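Local atomic coordinates of extracellular solute-binding protein family 1 (PDB entry 5CI5), a protein that binds alpha-D-tagatopyranose and, as an extracellular solute-binding protein, probably delivers this or a related sugar to an ABC transporter. Residues T24-I29 with G78-F83; L141-A146 with S284-P289; A151-D156 with A169-D174; A215-P220 with I403-V408; E221-L226 with T396-I401. All blocks are in the same frame, centred on the assembly; numbering follows the deposited sequence.

Contact 1: T24-I29 with G78-F83; sequences TLTIWI and GPDLAF
I27 and W28 pair in parallel with L81 and A82: the axes of the two short strands lie 4.7 Å apart and only 3° from parallel. The strands are joined by L81 N to T26 O, W28 N to L81 O (3.0 Å) and F83 N to W28 O (2.9 Å). T26 O also accepts from D80 N at 2.9 Å, so one carbonyl holds two successive amides where residues 78-83 enter the sheet. On the face carrying W28 and A82, the indole has CG anti to its carbonyl carbon (chi1 -74°) and is laid back toward the start of 78-83. P79 packs over it in a CH-pi contact, CD lying 3.6 Å from the centroid of the W28 six-membered ring and 3° off its normal. G78 runs so close to this ring that a side chain would press on it, and its phi/psi would force any CB into the preceding carbonyl O. On the opposite face, that of I27 and L81, I27 CD1 and L81 CD2 lie side by side at 4.0 Å, backed by L318 of helix 312-322. Further along, I29 CG2 sits over the centre of the F83 ring. The polar end is D80, whose OD2 receives T26 N at 2.8 Å on its anti side and N311 as well; OD1 forms a salt bridge with K23 and a hydrogen bond with S309. So many donors would probably keep this buried carboxylate ionised, and they link the strand entrance to residues 309-311.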
# COMPACT_ATOMS: atom_id res chain seq x y z
N THR A 24 -9.65 -5.89 -28.37
CA THR A 24 -8.32 -6.37 -28.00
C THR A 24 -8.28 -6.59 -26.50
O THR A 24 -8.85 -5.78 -25.76
CB THR A 24 -7.22 -5.36 -28.38
OG1 THR A 24 -7.29 -5.09 -29.79
CG2 THR A 24 -5.84 -5.91 -28.03
N LEU A 25 -7.62 -7.65 -26.04
CA LEU A 25 -7.47 -7.84 -24.58
C LEU A 25 -6.83 -6.60 -23.98
O LEU A 25 -5.76 -6.18 -24.40
CB LEU A 25 -6.65 -9.09 -24.27
CG LEU A 25 -6.61 -9.55 -22.82
CD1 LEU A 25 -8.01 -9.96 -22.33
CD2 LEU A 25 -5.64 -10.70 -22.65
N THR A 26 -7.48 -6.03 -22.97
CA THR A 26 -7.01 -4.79 -22.38
C THR A 26 -6.69 -5.01 -20.91
O THR A 26 -7.55 -5.51 -20.17
CB THR A 26 -8.08 -3.67 -22.50
OG1 THR A 26 -8.37 -3.45 -23.89
CG2 THR A 26 -7.61 -2.35 -21.90
N ILE A 27 -5.47 -4.62 -20.49
CA ILE A 27 -5.09 -4.64 -19.08
C ILE A 27 -4.84 -3.22 -18.57
O ILE A 27 -4.18 -2.43 -19.21
CB ILE A 27 -3.85 -5.54 -18.82
CG1 ILE A 27 -3.53 -5.63 -17.32
CG2 ILE A 27 -2.61 -5.09 -19.60
CD1 ILE A 27 -2.42 -6.63 -16.95
N TRP A 28 -5.39 -2.92 -17.39
CA TRP A 28 -5.11 -1.67 -16.70
C TRP A 28 -4.23 -1.95 -15.51
O TRP A 28 -4.61 -2.73 -14.62
CB TRP A 28 -6.39 -1.01 -16.23
CG TRP A 28 -7.16 -0.38 -17.33
CD1 TRP A 28 -6.91 -0.50 -18.67
CD2 TRP A 28 -8.28 0.50 -17.19
NE1 TRP A 28 -7.83 0.26 -19.39
CE2 TRP A 28 -8.67 0.88 -18.50
CE3 TRP A 28 -8.99 1.00 -16.10
CZ2 TRP A 28 -9.75 1.73 -18.73
CZ3 TRP A 28 -10.05 1.86 -16.34
CH2 TRP A 28 -10.42 2.21 -17.63
N ILE A 29 -3.06 -1.30 -15.48
CA ILE A 29 -2.10 -1.45 -14.40
C ILE A 29 -2.05 -0.14 -13.66
O ILE A 29 -1.83 0.92 -14.25
CB ILE A 29 -0.72 -1.83 -14.93
CG1 ILE A 29 -0.82 -3.09 -15.79
CG2 ILE A 29 0.27 -2.05 -13.78
CD1 ILE A 29 0.40 -3.44 -16.58
N GLY A 78 -13.97 -0.29 -20.52
CA GLY A 78 -12.58 -0.21 -20.10
C GLY A 78 -11.81 -1.53 -20.16
O GLY A 78 -11.61 -2.07 -21.25
N PRO A 79 -11.38 -2.06 -18.99
CA PRO A 79 -10.45 -3.19 -19.07
C PRO A 79 -11.10 -4.59 -19.04
O PRO A 79 -12.22 -4.78 -18.53
CB PRO A 79 -9.60 -3.00 -17.81
CG PRO A 79 -10.57 -2.49 -16.85
CD PRO A 79 -11.48 -1.56 -17.61
N ASP A 80 -10.38 -5.57 -19.59
CA ASP A 80 -10.69 -6.97 -19.41
C ASP A 80 -10.01 -7.54 -18.17
O ASP A 80 -10.51 -8.49 -17.58
CB ASP A 80 -10.26 -7.76 -20.64
CG ASP A 80 -10.91 -7.22 -21.90
OD1 ASP A 80 -12.14 -7.13 -21.90
OD2 ASP A 80 -10.19 -6.87 -22.86
N LEU A 81 -8.86 -6.98 -17.81
CA LEU A 81 -8.11 -7.35 -16.61
C LEU A 81 -7.63 -6.06 -15.97
O LEU A 81 -7.12 -5.20 -16.67
CB LEU A 81 -6.93 -8.27 -16.94
CG LEU A 81 -6.26 -8.95 -15.75
CD1 LEU A 81 -7.16 -9.93 -15.07
CD2 LEU A 81 -4.96 -9.64 -16.24
N ALA A 82 -7.84 -5.89 -14.66
CA ALA A 82 -7.52 -4.63 -13.98
C ALA A 82 -6.84 -4.88 -12.66
O ALA A 82 -7.21 -5.79 -11.94
CB ALA A 82 -8.78 -3.78 -13.72
N PHE A 83 -5.85 -4.05 -12.36
CA PHE A 83 -5.32 -3.95 -11.02
C PHE A 83 -6.40 -3.42 -10.08
O PHE A 83 -7.11 -2.48 -10.41
CB PHE A 83 -4.11 -3.01 -11.02
CG PHE A 83 -2.79 -3.72 -11.15
CD1 PHE A 83 -2.53 -4.57 -12.23
CD2 PHE A 83 -1.80 -3.53 -10.19
CE1 PHE A 83 -1.31 -5.23 -12.33
CE2 PHE A 83 -0.60 -4.19 -10.28
CZ PHE A 83 -0.35 -5.04 -11.35

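Contact 2: L141-A146 with S284-P289; sequences LLYNKA and SVALHP
L142 CD1 meets V285 CG1 at 3.9 Å, the two side chains sharing one face of the sheet, where F269 of helix 268-275 also touches V285. On the other face L141 crosses P289 at about a right angle, CD2 to CD 4.0 Å. Y143 occupies this face too: its CG sits between backbone N and carbonyl carbon (chi1 67°), which swings the ring across strand 284-286 so that CE1 lies 4.1 Å from A286 CB and OH 3.7 Å from S284 CB. Around these groups the backbone closes two hydrogen-bonded pairs, L141 with A286 and Y143 with S284, each bonded both ways; L142 and V285 form the non-hydrogen-bonded pair between them. At the polar edge a water in the Y143 ring plane lies 2.8 Å from Y143 OH and donates to V285 O, also at 2.8 Å, while Y143 OH bonds P155 O. A phenylalanine in place of Y143 would probably leave the water and P155 O without their hydroxyl partner. H288 ND1 donates to P289 O, its NE2 being bonded to Y182. The pair belongs to an antiparallel three-stranded sheet, 261-264, 140-144, 283-286, with 140-144 central, in one lobe of a two-lobed periplasmic-binding-protein fold.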
# COMPACT_ATOMS: atom_id res chain seq x y z
N LEU A 141 9.00 1.28 8.57
CA LEU A 141 9.84 2.46 8.49
C LEU A 141 10.84 2.25 7.36
O LEU A 141 11.60 1.29 7.37
CB LEU A 141 10.55 2.72 9.80
CG LEU A 141 11.41 3.96 9.86
CD1 LEU A 141 10.54 5.20 9.96
CD2 LEU A 141 12.39 3.89 11.02
N LEU A 142 10.81 3.17 6.39
CA LEU A 142 11.83 3.32 5.35
C LEU A 142 12.75 4.45 5.74
O LEU A 142 12.27 5.51 6.10
CB LEU A 142 11.14 3.63 4.01
CG LEU A 142 12.01 3.79 2.77
CD1 LEU A 142 12.63 2.47 2.33
CD2 LEU A 142 11.16 4.39 1.63
N TYR A 143 14.06 4.23 5.72
CA TYR A 143 14.95 5.28 6.18
C TYR A 143 16.28 5.29 5.45
O TYR A 143 16.71 4.29 4.87
CB TYR A 143 15.16 5.15 7.70
CG TYR A 143 15.92 3.93 8.16
CD1 TYR A 143 15.26 2.71 8.36
CD2 TYR A 143 17.28 3.99 8.45
CE1 TYR A 143 15.94 1.60 8.80
CE2 TYR A 143 17.97 2.87 8.88
CZ TYR A 143 17.30 1.68 9.06
OH TYR A 143 17.97 0.56 9.50
N ASN A 144 16.93 6.45 5.54
CA ASN A 144 18.11 6.81 4.77
C ASN A 144 19.32 6.74 5.69
O ASN A 144 19.43 7.52 6.63
CB ASN A 144 17.91 8.22 4.19
CG ASN A 144 19.07 8.70 3.32
OD1 ASN A 144 20.24 8.54 3.68
ND2 ASN A 144 18.75 9.27 2.17
N LYS A 145 20.23 5.82 5.41
CA LYS A 145 21.37 5.58 6.28
C LYS A 145 22.34 6.75 6.32
O LYS A 145 22.86 7.10 7.39
CB LYS A 145 22.10 4.32 5.82
CG LYS A 145 21.37 3.02 6.16
CD LYS A 145 22.20 1.84 5.65
CE LYS A 145 22.03 0.60 6.48
NZ LYS A 145 23.09 -0.39 6.12
N ALA A 146 22.57 7.36 5.16
CA ALA A 146 23.55 8.43 5.06
C ALA A 146 23.10 9.63 5.86
O ALA A 146 23.93 10.35 6.42
CB ALA A 146 23.77 8.82 3.62
N SER A 284 17.35 1.51 4.28
CA SER A 284 16.83 0.25 4.76
C SER A 284 15.40 0.36 5.27
O SER A 284 14.75 1.41 5.09
CB SER A 284 17.70 -0.31 5.87
OG SER A 284 17.43 -1.70 5.99
N VAL A 285 14.92 -0.72 5.87
CA VAL A 285 13.61 -0.74 6.48
C VAL A 285 13.72 -1.33 7.87
O VAL A 285 14.67 -2.04 8.17
CB VAL A 285 12.59 -1.56 5.65
CG1 VAL A 285 12.34 -0.88 4.32
CG2 VAL A 285 13.10 -2.98 5.44
N ALA A 286 12.74 -1.04 8.70
CA ALA A 286 12.65 -1.59 10.04
C ALA A 286 11.20 -1.58 10.45
O ALA A 286 10.40 -0.83 9.90
CB ALA A 286 13.47 -0.78 11.03
N LEU A 287 10.86 -2.41 11.43
CA LEU A 287 9.55 -2.31 12.04
C LEU A 287 9.28 -0.84 12.42
O LEU A 287 10.13 -0.18 13.01
CB LEU A 287 9.50 -3.19 13.28
CG LEU A 287 8.21 -3.21 14.09
CD1 LEU A 287 7.03 -3.73 13.28
CD2 LEU A 287 8.42 -4.08 15.33
N HIS A 288 8.11 -0.32 12.06
CA HIS A 288 7.88 1.08 12.35
C HIS A 288 7.89 1.27 13.87
O HIS A 288 7.35 0.45 14.63
CB HIS A 288 6.56 1.57 11.75
CG HIS A 288 6.44 3.07 11.70
ND1 HIS A 288 6.07 3.82 12.80
CD2 HIS A 288 6.59 3.94 10.68
CE1 HIS A 288 6.01 5.10 12.45
NE2 HIS A 288 6.34 5.20 11.17
N PRO A 289 8.52 2.36 14.33
CA PRO A 289 8.44 2.69 15.76
C PRO A 289 7.00 2.66 16.28
O PRO A 289 6.07 3.08 15.59
CB PRO A 289 9.02 4.11 15.81
CG PRO A 289 10.01 4.13 14.69
CD PRO A 289 9.36 3.32 13.59
O HOH W 1 16.81 -1.95 9.92

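Contact 3: A151-D156 with A169-D174; sequences AGLNPD and ALKITD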
# COMPACT_ATOMS: atom_id res chain seq x y z
N ALA A 151 23.75 13.05 10.75
CA ALA A 151 23.18 13.64 11.96
C ALA A 151 23.77 13.05 13.25
O ALA A 151 23.32 13.37 14.36
CB ALA A 151 21.65 13.45 11.96
N GLY A 152 24.77 12.18 13.11
CA GLY A 152 25.43 11.59 14.27
C GLY A 152 24.73 10.39 14.89
O GLY A 152 25.00 10.01 16.04
N LEU A 153 23.82 9.79 14.13
CA LEU A 153 23.06 8.63 14.55
C LEU A 153 23.55 7.35 13.90
O LEU A 153 24.01 7.35 12.76
CB LEU A 153 21.58 8.82 14.18
CG LEU A 153 20.90 10.08 14.73
CD1 LEU A 153 19.51 10.15 14.16
CD2 LEU A 153 20.86 10.06 16.25
N ASN A 154 23.40 6.25 14.61
CA ASN A 154 23.70 4.92 14.08
C ASN A 154 22.62 4.37 13.13
O ASN A 154 21.54 4.01 13.61
CB ASN A 154 23.91 3.96 15.24
CG ASN A 154 24.34 2.59 14.79
OD1 ASN A 154 24.47 2.32 13.59
ND2 ASN A 154 24.56 1.70 15.76
N PRO A 155 22.91 4.27 11.82
CA PRO A 155 21.93 3.78 10.84
C PRO A 155 21.44 2.37 11.14
O PRO A 155 20.29 2.02 10.86
CB PRO A 155 22.71 3.79 9.52
CG PRO A 155 23.86 4.62 9.74
CD PRO A 155 24.20 4.54 11.19
N ASP A 156 22.31 1.56 11.72
CA ASP A 156 22.00 0.17 11.97
C ASP A 156 21.23 -0.01 13.26
O ASP A 156 20.93 -1.15 13.66
CB ASP A 156 23.30 -0.65 12.02
CG ASP A 156 24.03 -0.62 10.70
OD1 ASP A 156 23.36 -0.45 9.66
OD2 ASP A 156 25.27 -0.75 10.69
N ALA A 169 13.99 12.15 14.64
CA ALA A 169 13.42 13.11 13.69
C ALA A 169 13.82 14.56 14.03
O ALA A 169 14.17 15.33 13.15
CB ALA A 169 11.93 12.99 13.63
N LEU A 170 13.79 14.92 15.31
CA LEU A 170 14.17 16.28 15.70
C LEU A 170 15.66 16.53 15.46
O LEU A 170 16.05 17.61 15.02
CB LEU A 170 13.83 16.52 17.17
CG LEU A 170 12.35 16.78 17.45
CD1 LEU A 170 12.09 16.71 18.96
CD2 LEU A 170 11.89 18.12 16.89
N LYS A 171 16.48 15.52 15.71
CA LYS A 171 17.93 15.64 15.56
C LYS A 171 18.36 15.80 14.10
O LYS A 171 19.32 16.51 13.78
CB LYS A 171 18.61 14.43 16.19
CG LYS A 171 18.67 14.52 17.71
CD LYS A 171 19.30 13.28 18.31
CE LYS A 171 19.48 13.43 19.82
NZ LYS A 171 19.82 12.13 20.46
N ILE A 172 17.64 15.15 13.20
CA ILE A 172 17.95 15.20 11.78
C ILE A 172 17.42 16.46 11.08
O ILE A 172 18.06 17.01 10.15
CB ILE A 172 17.37 13.94 11.08
CG1 ILE A 172 18.15 12.70 11.50
CG2 ILE A 172 17.40 14.08 9.57
CD1 ILE A 172 17.41 11.37 11.23
N THR A 173 16.24 16.90 11.49
CA THR A 173 15.56 17.98 10.80
C THR A 173 16.39 19.28 10.80
O THR A 173 16.94 19.67 11.81
CB THR A 173 14.19 18.26 11.41
OG1 THR A 173 13.35 17.10 11.22
CG2 THR A 173 13.54 19.46 10.73
N ASP A 174 16.44 19.93 9.65
CA ASP A 174 17.07 21.24 9.50
C ASP A 174 16.28 21.95 8.42
O ASP A 174 16.67 21.95 7.24
CB ASP A 174 18.55 21.09 9.15
CG ASP A 174 19.26 22.43 9.01
OD1 ASP A 174 18.68 23.48 9.35
OD2 ASP A 174 20.41 22.42 8.53
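L153 and I172 meet because both branch away from their own carbonyl carbons: L153 CG (chi1 -56°) and I172 CG1 (chi1 -70°) each lie anti to that atom and beside the backbone N. Their ends then cross, with L153 CD1 3.8 Å from I172 CD1. The chain is brought round to this position by a Schellman motif that ends helix 145-150. Its key residue is G152, whose phi of 83° would drive a CB into the A151 carbonyl O, so the backbone turns there without one. The last residue before the turn, A151, directs its methyl at helix 162-172 and places CB 3.6 Å from I172 CG1, making I172 the common anchor of the two apolar contacts. F148 of helix 145-150 touches both L153 and I172, and A260 also packs on I172. On the outer side, the K171 chain runs extended past the leucine, its CD 4.1 Å from L153 CD2, while its NZ forms a salt bridge with D167. Contact between the segments is thus wholly apolar; two polar motifs shape the backbone within them. Past L153 the loop forms an Asx turn, in which D156 N donates to N154 OD1 at 3.0 Å from above the amide plane. Helix 162-172 closes at T173, whose OG1 is also hydrogen-bonded to G181 N. T173 N (3.1 Å) and T173 OG1 (2.7 Å) both bond A169 O, approaching that carbonyl from opposite faces of its plane.

Contact 4: A215-P220 with I403-V408; sequences AAFDSP and IAAENV
A405 receives three side chains of the loop on its methyl: its CB lies 3.6 Å from D218 CB, 4.0 Å from F217 CZ and 4.1 Å from A215 CB. The aromatic ring of F217 comes to the helix edge first. A404 C and V408 CG2 both lie at that edge near the ring plane; F217 CZ approaches A405 N to 3.6 Å, and CE1 is 3.9 Å from A404 CB. V408 divides its two methyls between neighbours, because its chi1 of 165° sets CG1 anti to the backbone N. CG1 thereby meets A215 CB at 3.8 Å, and CG2 reaches F217 CE2 at 4.0 Å. The small side chains of A404 and A405 are consistent with so near an approach of the ring to the helix backbone. In the next shell, I383 and M386 of helix 376-391 and Y196 and L200 of helix 190-202 enclose F217, while N409 OD1 accepts A215 N and so ties the loop at A215 to the same helix as A405. D218, whose CB points toward A405, is the centre of an inverse gamma turn. One residue further on, S219 is the N-cap of helix 220-234, its OG bonded to G222 N, with P220 opening the helix. Altogether this is a helix-entry loop packed on an alanine-lined stretch of helix 397-413, inserting one phenylalanine into the helical core of its lobe.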
# COMPACT_ATOMS: atom_id res chain seq x y z
N ALA A 215 -17.31 2.02 14.26
CA ALA A 215 -15.99 2.62 14.42
C ALA A 215 -15.43 2.31 15.80
O ALA A 215 -16.15 2.28 16.80
CB ALA A 215 -16.04 4.12 14.20
N ALA A 216 -14.13 2.10 15.85
CA ALA A 216 -13.44 1.80 17.10
C ALA A 216 -12.33 2.81 17.39
O ALA A 216 -11.78 2.83 18.49
CB ALA A 216 -12.88 0.38 17.07
N PHE A 217 -11.99 3.65 16.42
CA PHE A 217 -10.83 4.53 16.58
C PHE A 217 -11.09 5.77 17.43
O PHE A 217 -10.13 6.44 17.80
CB PHE A 217 -10.27 4.98 15.22
CG PHE A 217 -11.25 5.75 14.34
CD1 PHE A 217 -11.36 7.13 14.43
CD2 PHE A 217 -12.05 5.10 13.40
CE1 PHE A 217 -12.23 7.82 13.62
CE2 PHE A 217 -12.93 5.80 12.61
CZ PHE A 217 -13.02 7.16 12.72
N ASP A 218 -12.35 6.10 17.74
CA ASP A 218 -12.64 7.24 18.63
C ASP A 218 -12.49 6.78 20.08
O ASP A 218 -13.48 6.56 20.81
CB ASP A 218 -14.03 7.84 18.39
CG ASP A 218 -14.26 9.17 19.16
OD1 ASP A 218 -13.31 9.73 19.73
OD2 ASP A 218 -15.41 9.69 19.18
N SER A 219 -11.23 6.58 20.46
CA SER A 219 -10.81 5.99 21.70
C SER A 219 -9.64 6.81 22.24
O SER A 219 -9.07 7.62 21.51
CB SER A 219 -10.35 4.56 21.48
OG SER A 219 -9.15 4.58 20.67
N PRO A 220 -9.26 6.59 23.50
CA PRO A 220 -8.06 7.31 23.97
C PRO A 220 -6.82 6.99 23.12
O PRO A 220 -6.03 7.91 22.80
CB PRO A 220 -7.92 6.81 25.41
CG PRO A 220 -9.35 6.55 25.81
CD PRO A 220 -9.98 5.93 24.60
N ILE A 403 -16.22 13.58 14.74
CA ILE A 403 -16.93 13.67 13.48
C ILE A 403 -16.65 12.48 12.58
O ILE A 403 -17.57 11.88 12.01
CB ILE A 403 -16.57 14.98 12.75
CG1 ILE A 403 -17.21 16.15 13.50
CG2 ILE A 403 -17.06 14.93 11.29
CD1 ILE A 403 -16.74 17.49 13.03
N ALA A 404 -15.38 12.13 12.45
CA ALA A 404 -15.01 11.01 11.60
C ALA A 404 -15.67 9.72 12.04
O ALA A 404 -16.18 8.96 11.22
CB ALA A 404 -13.48 10.85 11.58
N ALA A 405 -15.69 9.47 13.33
CA ALA A 405 -16.25 8.23 13.85
C ALA A 405 -17.77 8.23 13.66
O ALA A 405 -18.34 7.21 13.29
CB ALA A 405 -15.88 8.04 15.31
N GLU A 406 -18.40 9.36 13.92
CA GLU A 406 -19.84 9.47 13.70
C GLU A 406 -20.19 9.22 12.23
O GLU A 406 -21.15 8.50 11.92
CB GLU A 406 -20.34 10.84 14.17
CG GLU A 406 -20.40 10.90 15.70
CD GLU A 406 -20.69 12.27 16.29
OE1 GLU A 406 -20.68 13.28 15.56
OE2 GLU A 406 -20.93 12.33 17.52
N ASN A 407 -19.40 9.76 11.31
CA ASN A 407 -19.66 9.57 9.90
C ASN A 407 -19.42 8.12 9.49
O ASN A 407 -20.14 7.57 8.65
CB ASN A 407 -18.79 10.50 9.07
CG ASN A 407 -19.24 11.94 9.16
OD1 ASN A 407 -20.35 12.23 9.61
ND2 ASN A 407 -18.37 12.85 8.74
N VAL A 408 -18.39 7.50 10.06
CA VAL A 408 -18.13 6.10 9.77
C VAL A 408 -19.31 5.23 10.25
O VAL A 408 -19.73 4.30 9.57
CB VAL A 408 -16.81 5.64 10.40
CG1 VAL A 408 -16.69 4.12 10.43
CG2 VAL A 408 -15.64 6.26 9.65

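Contact 5: E221-L226 with T396-I401; sequences EGLKAL and TPEEAI
L223 and L226 pack from helix 220-234 onto the first turn of helix 397-413, a steep helix-helix crossing in which the short axes approach to 10.0 Å at 120°; the second helix opens with a capping box. The apolar contacts centre on P397 and I401. P397 CB is met by L223 CD1 at 3.9 Å and by L226 CD2 at 3.8 Å, so both leucine ends, one helical turn apart, converge on one proline carbon. I401 carries CG1 anti to its backbone N, which stretches the chain across the interface until CD1 touches G222 C at 3.5 Å. G222 has no side chain there, and a methyl on it would come just as close to I401 CD1. L226 CD2 adds I401 CB at 4.1 Å, and M386 and Y196 flank both residues. A second kind of contact is aliphatic and charged together: E398 bends at chi2 (86°), which folds its chain back over L223, OE2 lying 3.8 Å from L223 CD2, while that carboxylate forms a salt bridge with K227. With an alanine in place of L223, P397 CB would probably lose one of its two leucine partners and the folded E398 chain the surface it lies on. At the start of helix 397-413 the capping box is closed by two bonds: T396 OG1 accepts E399 N at 3.1 Å, and T396 N donates to E399 OE1 at 2.9 Å, a nearly straight 170°.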
# COMPACT_ATOMS: atom_id res chain seq x y z
N GLU A 221 -6.68 5.72 22.73
CA GLU A 221 -5.59 5.28 21.85
C GLU A 221 -5.64 6.01 20.51
O GLU A 221 -4.61 6.49 20.01
CB GLU A 221 -5.66 3.75 21.61
CG GLU A 221 -5.53 2.90 22.84
CD GLU A 221 -6.88 2.51 23.43
OE1 GLU A 221 -7.81 3.34 23.34
OE2 GLU A 221 -7.00 1.39 23.98
N GLY A 222 -6.83 6.10 19.91
CA GLY A 222 -6.99 6.72 18.61
C GLY A 222 -6.70 8.20 18.65
O GLY A 222 -6.19 8.79 17.68
N LEU A 223 -7.03 8.83 19.78
CA LEU A 223 -6.74 10.25 19.96
C LEU A 223 -5.23 10.47 20.10
O LEU A 223 -4.67 11.38 19.48
CB LEU A 223 -7.47 10.80 21.19
CG LEU A 223 -7.19 12.27 21.46
CD1 LEU A 223 -7.84 13.15 20.39
CD2 LEU A 223 -7.70 12.70 22.85
N LYS A 224 -4.58 9.64 20.91
CA LYS A 224 -3.15 9.71 21.10
C LYS A 224 -2.43 9.58 19.74
O LYS A 224 -1.51 10.34 19.43
CB LYS A 224 -2.68 8.62 22.07
CG LYS A 224 -1.24 8.73 22.47
CD LYS A 224 -0.81 7.60 23.36
CE LYS A 224 0.63 7.77 23.79
NZ LYS A 224 1.03 6.63 24.66
N ALA A 225 -2.86 8.60 18.94
CA ALA A 225 -2.30 8.39 17.60
C ALA A 225 -2.52 9.60 16.71
O ALA A 225 -1.62 10.04 16.02
CB ALA A 225 -2.93 7.15 16.97
N LEU A 226 -3.73 10.15 16.71
CA LEU A 226 -4.03 11.32 15.90
C LEU A 226 -3.16 12.52 16.29
O LEU A 226 -2.63 13.22 15.43
CB LEU A 226 -5.52 11.68 15.99
CG LEU A 226 -5.94 12.91 15.19
CD1 LEU A 226 -5.57 12.80 13.70
CD2 LEU A 226 -7.44 13.17 15.34
N THR A 396 -9.80 20.74 16.26
CA THR A 396 -8.92 20.08 17.22
C THR A 396 -8.97 18.59 16.95
O THR A 396 -9.93 18.11 16.35
CB THR A 396 -9.34 20.32 18.67
OG1 THR A 396 -10.63 19.74 18.88
CG2 THR A 396 -9.41 21.81 18.95
N PRO A 397 -7.94 17.86 17.38
CA PRO A 397 -7.99 16.40 17.21
C PRO A 397 -9.29 15.81 17.81
O PRO A 397 -9.92 14.94 17.19
CB PRO A 397 -6.73 15.92 17.92
CG PRO A 397 -5.75 17.08 17.74
CD PRO A 397 -6.61 18.32 17.85
N GLU A 398 -9.71 16.29 18.97
CA GLU A 398 -10.90 15.77 19.61
C GLU A 398 -12.14 16.00 18.74
O GLU A 398 -12.97 15.10 18.57
CB GLU A 398 -11.11 16.42 20.98
CG GLU A 398 -10.16 15.91 22.08
CD GLU A 398 -8.84 16.64 22.14
OE1 GLU A 398 -8.46 17.37 21.19
OE2 GLU A 398 -8.14 16.43 23.15
N GLU A 399 -12.27 17.21 18.19
CA GLU A 399 -13.41 17.51 17.32
C GLU A 399 -13.37 16.65 16.05
O GLU A 399 -14.40 16.15 15.58
CB GLU A 399 -13.41 19.00 16.95
CG GLU A 399 -13.67 19.94 18.11
CD GLU A 399 -13.30 21.41 17.81
OE1 GLU A 399 -12.50 21.70 16.88
OE2 GLU A 399 -13.82 22.30 18.52
N ALA A 400 -12.19 16.47 15.49
CA ALA A 400 -12.06 15.79 14.19
C ALA A 400 -12.39 14.31 14.32
O ALA A 400 -13.05 13.73 13.45
CB ALA A 400 -10.66 15.98 13.64
N ILE A 401 -11.88 13.68 15.37
CA ILE A 401 -12.05 12.25 15.56
C ILE A 401 -13.51 11.91 15.92
O ILE A 401 -14.03 10.89 15.48
CB ILE A 401 -11.03 11.73 16.63
CG1 ILE A 401 -10.80 10.22 16.51
CG2 ILE A 401 -11.47 12.14 18.04
CD1 ILE A 401 -9.59 9.72 17.32

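How the contacts relate
Contacts 1, 2 and 4 are buried, whereas contacts 3 and 5 are only partly so. Contact 1 stands apart, its centre about 35 Å or more from every other, and it alone is parallel pairing with a buried, multiply bonded carboxylate. Contact 2 is likewise held by backbone bonds, but antiparallel ones; contacts 3, 4 and 5 rest on apolar side chains. Contact 3 is nested in the chain loop closed by contact 2 and touches it: D156 adds a long, weak ion pair with K145. Contacts 4 and 5 share helix 397-413 and have centres about 9 Å apart; I401 joins them, its CD1 lying 3.4 Å from F217 O.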